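Local structure of conjugal transfer protein TRWB (Escherichia coli, 1E9R) at residues R338-R347 and N399-A410. The protein probably couples the DNA-processing and transport machineries of bacterial conjugation, as a hexameric, ring-helicase-like P-loop NTPase that acts on DNA. Sequence-based numbering, arbitrary orientation.
Sequences RSLVVLGGSR and NLPDLTAYVGFA
In the P-loop NTPase sheet, strand 404-408 runs antiparallel to strand 339-342, which itself lies parallel to strand 56-59, the strand leading into the probable Walker A loop. Leu-340 faces Gly-408 and Val-342 faces Tyr-406 as hydrogen-bonded pairs, each closed by two backbone bonds; the Leu-340 N to Gly-408 O bond, at 3.0 Å, is almost perfectly straight. Between them sits the non-hydrogen-bonded pair Val-341 and Val-407. On the face that carries these valines, the methyl of Ala-405 rests against two neighbouring methyls of segment 338-347, 3.7 Å from both Val-341 CG1 and Leu-343 CD1. Val-341 CG1 is placed there by lying anti to the backbone N (chi1 180°). Val-342 and Tyr-406 meet on the other sheet face, where Val-342 also packs on helix 350-360. Past one end of the ladder, Arg-347 NH2 makes a weak hydrogen bond to Asn-399 OD1, the guanidinium and amide planes 69° apart, while Asn-399 ND2 holds Ala-395 O. Past the other, Ser-339 OG, not a main-chain carbonyl, accepts the N-H of Ala-410 at 2.9 Å and lies in the plane of the Phe-409 ring, 3.8 Å from the edge atom CD1.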
ATOM      1  N   ARG B 338      18.666  10.920 -20.942  1.00 31.15           N
ATOM      2  CA  ARG B 338      18.608  10.005 -22.074  1.00 30.42           C
ATOM      3  C   ARG B 338      19.826   9.084 -22.256  1.00 29.39           C
ATOM      4  O   ARG B 338      19.724   8.046 -22.913  1.00 31.59           O
ATOM      5  CB  ARG B 338      18.340  10.803 -23.354  1.00 29.98           C
ATOM      6  CG  ARG B 338      17.014  11.555 -23.331  1.00 32.69           C
ATOM      7  CD  ARG B 338      15.855  10.577 -23.193  1.00 33.26           C
ATOM      8  NE  ARG B 338      15.916   9.564 -24.245  1.00 34.31           N
ATOM      9  CZ  ARG B 338      15.674   9.799 -25.533  1.00 33.91           C
ATOM     10  NH1 ARG B 338      15.341  11.016 -25.945  1.00 31.29           N
ATOM     11  NH2 ARG B 338      15.792   8.818 -26.415  1.00 34.28           N
ATOM     12  N   SER B 339      20.973   9.453 -21.695  1.00 27.82           N
ATOM     13  CA  SER B 339      22.158   8.605 -21.800  1.00 28.33           C
ATOM     14  C   SER B 339      22.432   8.030 -20.418  1.00 27.20           C
ATOM     15  O   SER B 339      22.250   8.711 -19.405  1.00 28.17           O
ATOM     16  CB  SER B 339      23.377   9.393 -22.296  1.00 28.90           C
ATOM     17  OG  SER B 339      23.291   9.688 -23.683  1.00 27.83           O
ATOM     18  N   LEU B 340      22.879   6.781 -20.376  1.00 28.95           N
ATOM     19  CA  LEU B 340      23.130   6.101 -19.108  1.00 29.76           C
ATOM     20  C   LEU B 340      24.490   5.405 -19.003  1.00 31.32           C
ATOM     21  O   LEU B 340      25.037   4.923 -19.995  1.00 31.56           O
ATOM     22  CB  LEU B 340      22.028   5.058 -18.881  1.00 31.17           C
ATOM     23  CG  LEU B 340      22.235   3.958 -17.832  1.00 31.37           C
ATOM     24  CD1 LEU B 340      22.092   4.531 -16.437  1.00 30.11           C
ATOM     25  CD2 LEU B 340      21.216   2.853 -18.048  1.00 30.93           C
ATOM     26  N   VAL B 341      25.031   5.371 -17.789  1.00 30.03           N
ATOM     27  CA  VAL B 341      26.280   4.678 -17.521  1.00 29.17           C
ATOM     28  C   VAL B 341      26.022   3.830 -16.282  1.00 30.47           C
ATOM     29  O   VAL B 341      25.535   4.329 -15.264  1.00 32.33           O
ATOM     30  CB  VAL B 341      27.456   5.634 -17.224  1.00 29.51           C
ATOM     31  CG1 VAL B 341      28.711   4.819 -16.949  1.00 28.38           C
ATOM     32  CG2 VAL B 341      27.697   6.562 -18.406  1.00 28.04           C
ATOM     33  N   VAL B 342      26.327   2.540 -16.383  1.00 29.65           N
ATOM     34  CA  VAL B 342      26.137   1.604 -15.287  1.00 29.20           C
ATOM     35  C   VAL B 342      27.497   1.144 -14.775  1.00 30.85           C
ATOM     36  O   VAL B 342      28.229   0.482 -15.499  1.00 32.04           O
ATOM     37  CB  VAL B 342      25.327   0.373 -15.754  1.00 29.57           C
ATOM     38  CG1 VAL B 342      25.275  -0.671 -14.657  1.00 29.40           C
ATOM     39  CG2 VAL B 342      23.919   0.795 -16.153  1.00 25.18           C
ATOM     40  N   LEU B 343      27.839   1.512 -13.541  1.00 33.75           N
ATOM     41  CA  LEU B 343      29.115   1.116 -12.936  1.00 35.40           C
ATOM     42  C   LEU B 343      28.892  -0.091 -12.040  1.00 36.66           C
ATOM     43  O   LEU B 343      29.798  -0.541 -11.326  1.00 35.97           O
ATOM     44  CB  LEU B 343      29.698   2.260 -12.112  1.00 37.36           C
ATOM     45  CG  LEU B 343      30.456   3.328 -12.894  1.00 40.16           C
ATOM     46  CD1 LEU B 343      29.634   3.786 -14.067  1.00 43.63           C
ATOM     47  CD2 LEU B 343      30.764   4.499 -11.992  1.00 40.16           C
ATOM     48  N   GLY B 344      27.666  -0.603 -12.073  1.00 38.19           N
ATOM     49  CA  GLY B 344      27.321  -1.773 -11.287  1.00 42.43           C
ATOM     50  C   GLY B 344      27.085  -1.603  -9.795  1.00 44.65           C
ATOM     51  O   GLY B 344      27.844  -0.916  -9.094  1.00 45.33           O
ATOM     52  N   GLY B 345      26.018  -2.249  -9.319  1.00 45.62           N
ATOM     53  CA  GLY B 345      25.675  -2.208  -7.905  1.00 44.67           C
ATOM     54  C   GLY B 345      26.536  -3.151  -7.058  1.00 43.81           C
ATOM     55  O   GLY B 345      27.533  -3.724  -7.532  1.00 44.74           O
ATOM     56  N   SER B 346      26.150  -3.305  -5.793  1.00 40.94           N
ATOM     57  CA  SER B 346      26.868  -4.166  -4.871  1.00 38.17           C
ATOM     58  C   SER B 346      26.162  -5.512  -4.913  1.00 36.81           C
ATOM     59  O   SER B 346      24.980  -5.573  -5.243  1.00 36.58           O
ATOM     60  CB  SER B 346      26.810  -3.559  -3.465  1.00 36.51           C
ATOM     61  OG  SER B 346      27.539  -4.328  -2.528  1.00 40.06           O
ATOM     62  N   ARG B 347      26.869  -6.594  -4.604  1.00 36.81           N
ATOM     63  CA  ARG B 347      26.208  -7.894  -4.629  1.00 39.06           C
ATOM     64  C   ARG B 347      25.218  -8.045  -3.491  1.00 36.61           C
ATOM     65  O   ARG B 347      24.488  -9.025  -3.438  1.00 38.64           O
ATOM     66  CB  ARG B 347      27.209  -9.067  -4.600  1.00 41.31           C
ATOM     67  CG  ARG B 347      28.405  -8.936  -3.673  1.00 45.47           C
ATOM     68  CD  ARG B 347      28.962 -10.317  -3.267  1.00 49.93           C
ATOM     69  NE  ARG B 347      29.208 -11.253  -4.374  1.00 53.34           N
ATOM     70  CZ  ARG B 347      30.240 -11.212  -5.223  1.00 54.81           C
ATOM     71  NH1 ARG B 347      31.171 -10.271  -5.137  1.00 53.55           N
ATOM     72  NH2 ARG B 347      30.347 -12.138  -6.166  1.00 54.40           N
ATOM     73  N   ASN B 399      29.449  -8.672 -10.276  1.00 45.79           N
ATOM     74  CA  ASN B 399      30.852  -9.065 -10.301  1.00 46.21           C
ATOM     75  C   ASN B 399      31.718  -8.098 -11.094  1.00 46.27           C
ATOM     76  O   ASN B 399      32.910  -8.331 -11.272  1.00 47.59           O
ATOM     77  CB  ASN B 399      30.979 -10.467 -10.877  1.00 48.35           C
ATOM     78  CG  ASN B 399      30.432 -11.510  -9.946  1.00 50.38           C
ATOM     79  OD1 ASN B 399      31.035 -11.809  -8.917  1.00 53.47           O
ATOM     80  ND2 ASN B 399      29.271 -12.062 -10.282  1.00 54.00           N
ATOM     81  N   LEU B 400      31.116  -7.014 -11.570  1.00 45.31           N
ATOM     82  CA  LEU B 400      31.843  -6.016 -12.336  1.00 45.61           C
ATOM     83  C   LEU B 400      33.016  -5.502 -11.525  1.00 48.57           C
ATOM     84  O   LEU B 400      32.836  -5.070 -10.382  1.00 50.85           O
ATOM     85  CB  LEU B 400      30.943  -4.831 -12.655  1.00 44.19           C
ATOM     86  CG  LEU B 400      30.612  -4.521 -14.109  1.00 44.52           C
ATOM     87  CD1 LEU B 400      30.166  -3.083 -14.187  1.00 43.18           C
ATOM     88  CD2 LEU B 400      31.820  -4.714 -14.991  1.00 43.36           C
ATOM     89  N   PRO B 401      34.241  -5.562 -12.084  1.00 49.57           N
ATOM     90  CA  PRO B 401      35.382  -5.052 -11.307  1.00 48.51           C
ATOM     91  C   PRO B 401      35.212  -3.539 -11.230  1.00 49.80           C
ATOM     92  O   PRO B 401      34.551  -2.943 -12.085  1.00 49.78           O
ATOM     93  CB  PRO B 401      36.591  -5.481 -12.137  1.00 49.14           C
ATOM     94  CG  PRO B 401      36.055  -5.519 -13.541  1.00 49.94           C
ATOM     95  CD  PRO B 401      34.686  -6.150 -13.361  1.00 49.57           C
ATOM     96  N   ASP B 402      35.778  -2.910 -10.210  1.00 51.12           N
ATOM     97  CA  ASP B 402      35.614  -1.468 -10.095  1.00 52.28           C
ATOM     98  C   ASP B 402      36.336  -0.732 -11.217  1.00 51.24           C
ATOM     99  O   ASP B 402      37.260  -1.263 -11.826  1.00 51.31           O
ATOM    100  CB  ASP B 402      36.069  -0.993  -8.709  1.00 56.21           C
ATOM    101  CG  ASP B 402      34.976  -1.173  -7.647  1.00 59.74           C
ATOM    102  OD1 ASP B 402      34.299  -2.231  -7.651  1.00 61.35           O
ATOM    103  OD2 ASP B 402      34.791  -0.264  -6.804  1.00 61.51           O
ATOM    104  N   LEU B 403      35.892   0.487 -11.498  1.00 50.20           N
ATOM    105  CA  LEU B 403      36.464   1.291 -12.565  1.00 49.03           C
ATOM    106  C   LEU B 403      36.154   0.669 -13.917  1.00 48.51           C
ATOM    107  O   LEU B 403      36.939   0.747 -14.852  1.00 47.77           O
ATOM    108  CB  LEU B 403      37.969   1.438 -12.387  1.00 48.80           C
ATOM    109  CG  LEU B 403      38.371   2.367 -11.245  1.00 51.13           C
ATOM    110  CD1 LEU B 403      39.886   2.398 -11.144  1.00 51.36           C
ATOM    111  CD2 LEU B 403      37.811   3.761 -11.489  1.00 50.28           C
ATOM    112  N   THR B 404      35.000   0.029 -13.999  1.00 46.88           N
ATOM    113  CA  THR B 404      34.540  -0.571 -15.238  1.00 46.15           C
ATOM    114  C   THR B 404      33.109  -0.065 -15.434  1.00 43.60           C
ATOM    115  O   THR B 404      32.302  -0.047 -14.490  1.00 44.58           O
ATOM    116  CB  THR B 404      34.551  -2.096 -15.164  1.00 47.00           C
ATOM    117  OG1 THR B 404      35.849  -2.531 -14.754  1.00 49.19           O
ATOM    118  CG2 THR B 404      34.229  -2.692 -16.525  1.00 45.23           C
ATOM    119  N   ALA B 405      32.797   0.357 -16.653  1.00 41.58           N
ATOM    120  CA  ALA B 405      31.474   0.891 -16.930  1.00 39.79           C
ATOM    121  C   ALA B 405      30.846   0.443 -18.232  1.00 38.58           C
ATOM    122  O   ALA B 405      31.528   0.133 -19.204  1.00 36.50           O
ATOM    123  CB  ALA B 405      31.524   2.414 -16.903  1.00 37.89           C
ATOM    124  N   TYR B 406      29.521   0.416 -18.225  1.00 36.87           N
ATOM    125  CA  TYR B 406      28.753   0.082 -19.403  1.00 34.85           C
ATOM    126  C   TYR B 406      28.211   1.418 -19.887  1.00 33.41           C
ATOM    127  O   TYR B 406      27.442   2.063 -19.189  1.00 33.18           O
ATOM    128  CB  TYR B 406      27.607  -0.857 -19.061  1.00 35.77           C
ATOM    129  CG  TYR B 406      28.034  -2.295 -18.938  1.00 37.53           C
ATOM    130  CD1 TYR B 406      28.307  -3.053 -20.076  1.00 38.89           C
ATOM    131  CD2 TYR B 406      28.172  -2.906 -17.693  1.00 37.57           C
ATOM    132  CE1 TYR B 406      28.705  -4.383 -19.982  1.00 38.70           C
ATOM    133  CE2 TYR B 406      28.572  -4.244 -17.589  1.00 37.24           C
ATOM    134  CZ  TYR B 406      28.836  -4.970 -18.741  1.00 38.88           C
ATOM    135  OH  TYR B 406      29.234  -6.280 -18.660  1.00 42.02           O
ATOM    136  N   VAL B 407      28.636   1.839 -21.071  1.00 33.03           N
ATOM    137  CA  VAL B 407      28.200   3.107 -21.633  1.00 32.51           C
ATOM    138  C   VAL B 407      27.078   2.920 -22.649  1.00 34.75           C
ATOM    139  O   VAL B 407      27.256   2.224 -23.655  1.00 36.29           O
ATOM    140  CB  VAL B 407      29.380   3.841 -22.314  1.00 33.31           C
ATOM    141  CG1 VAL B 407      28.930   5.202 -22.837  1.00 31.10           C
ATOM    142  CG2 VAL B 407      30.523   3.996 -21.319  1.00 32.72           C
ATOM    143  N   GLY B 408      25.931   3.543 -22.376  1.00 32.34           N
ATOM    144  CA  GLY B 408      24.785   3.454 -23.267  1.00 31.59           C
ATOM    145  C   GLY B 408      24.240   4.825 -23.623  1.00 31.98           C
ATOM    146  O   GLY B 408      23.383   5.358 -22.930  1.00 31.71           O
ATOM    147  N   PHE B 409      24.742   5.396 -24.708  1.00 32.90           N
ATOM    148  CA  PHE B 409      24.302   6.710 -25.154  1.00 32.42           C
ATOM    149  C   PHE B 409      22.877   6.658 -25.670  1.00 33.30           C
ATOM    150  O   PHE B 409      22.390   5.598 -26.052  1.00 34.02           O
ATOM    151  CB  PHE B 409      25.235   7.233 -26.243  1.00 30.88           C
ATOM    152  CG  PHE B 409      26.610   7.577 -25.744  1.00 33.48           C
ATOM    153  CD1 PHE B 409      26.788   8.569 -24.779  1.00 34.54           C
ATOM    154  CD2 PHE B 409      27.732   6.919 -26.233  1.00 33.48           C
ATOM    155  CE1 PHE B 409      28.074   8.901 -24.308  1.00 34.85           C
ATOM    156  CE2 PHE B 409      29.021   7.243 -25.770  1.00 34.98           C
ATOM    157  CZ  PHE B 409      29.190   8.234 -24.809  1.00 34.40           C
ATOM    158  N   ALA B 410      22.220   7.814 -25.678  1.00 32.50           N
ATOM    159  CA  ALA B 410      20.838   7.929 -26.130  1.00 32.71           C
ATOM    160  C   ALA B 410      20.690   7.506 -27.580  1.00 33.95           C
ATOM    161  O   ALA B 410      21.669   7.481 -28.331  1.00 31.99           O
ATOM    162  CB  ALA B 410      20.359   9.363 -25.957  1.00 31.98           C
TER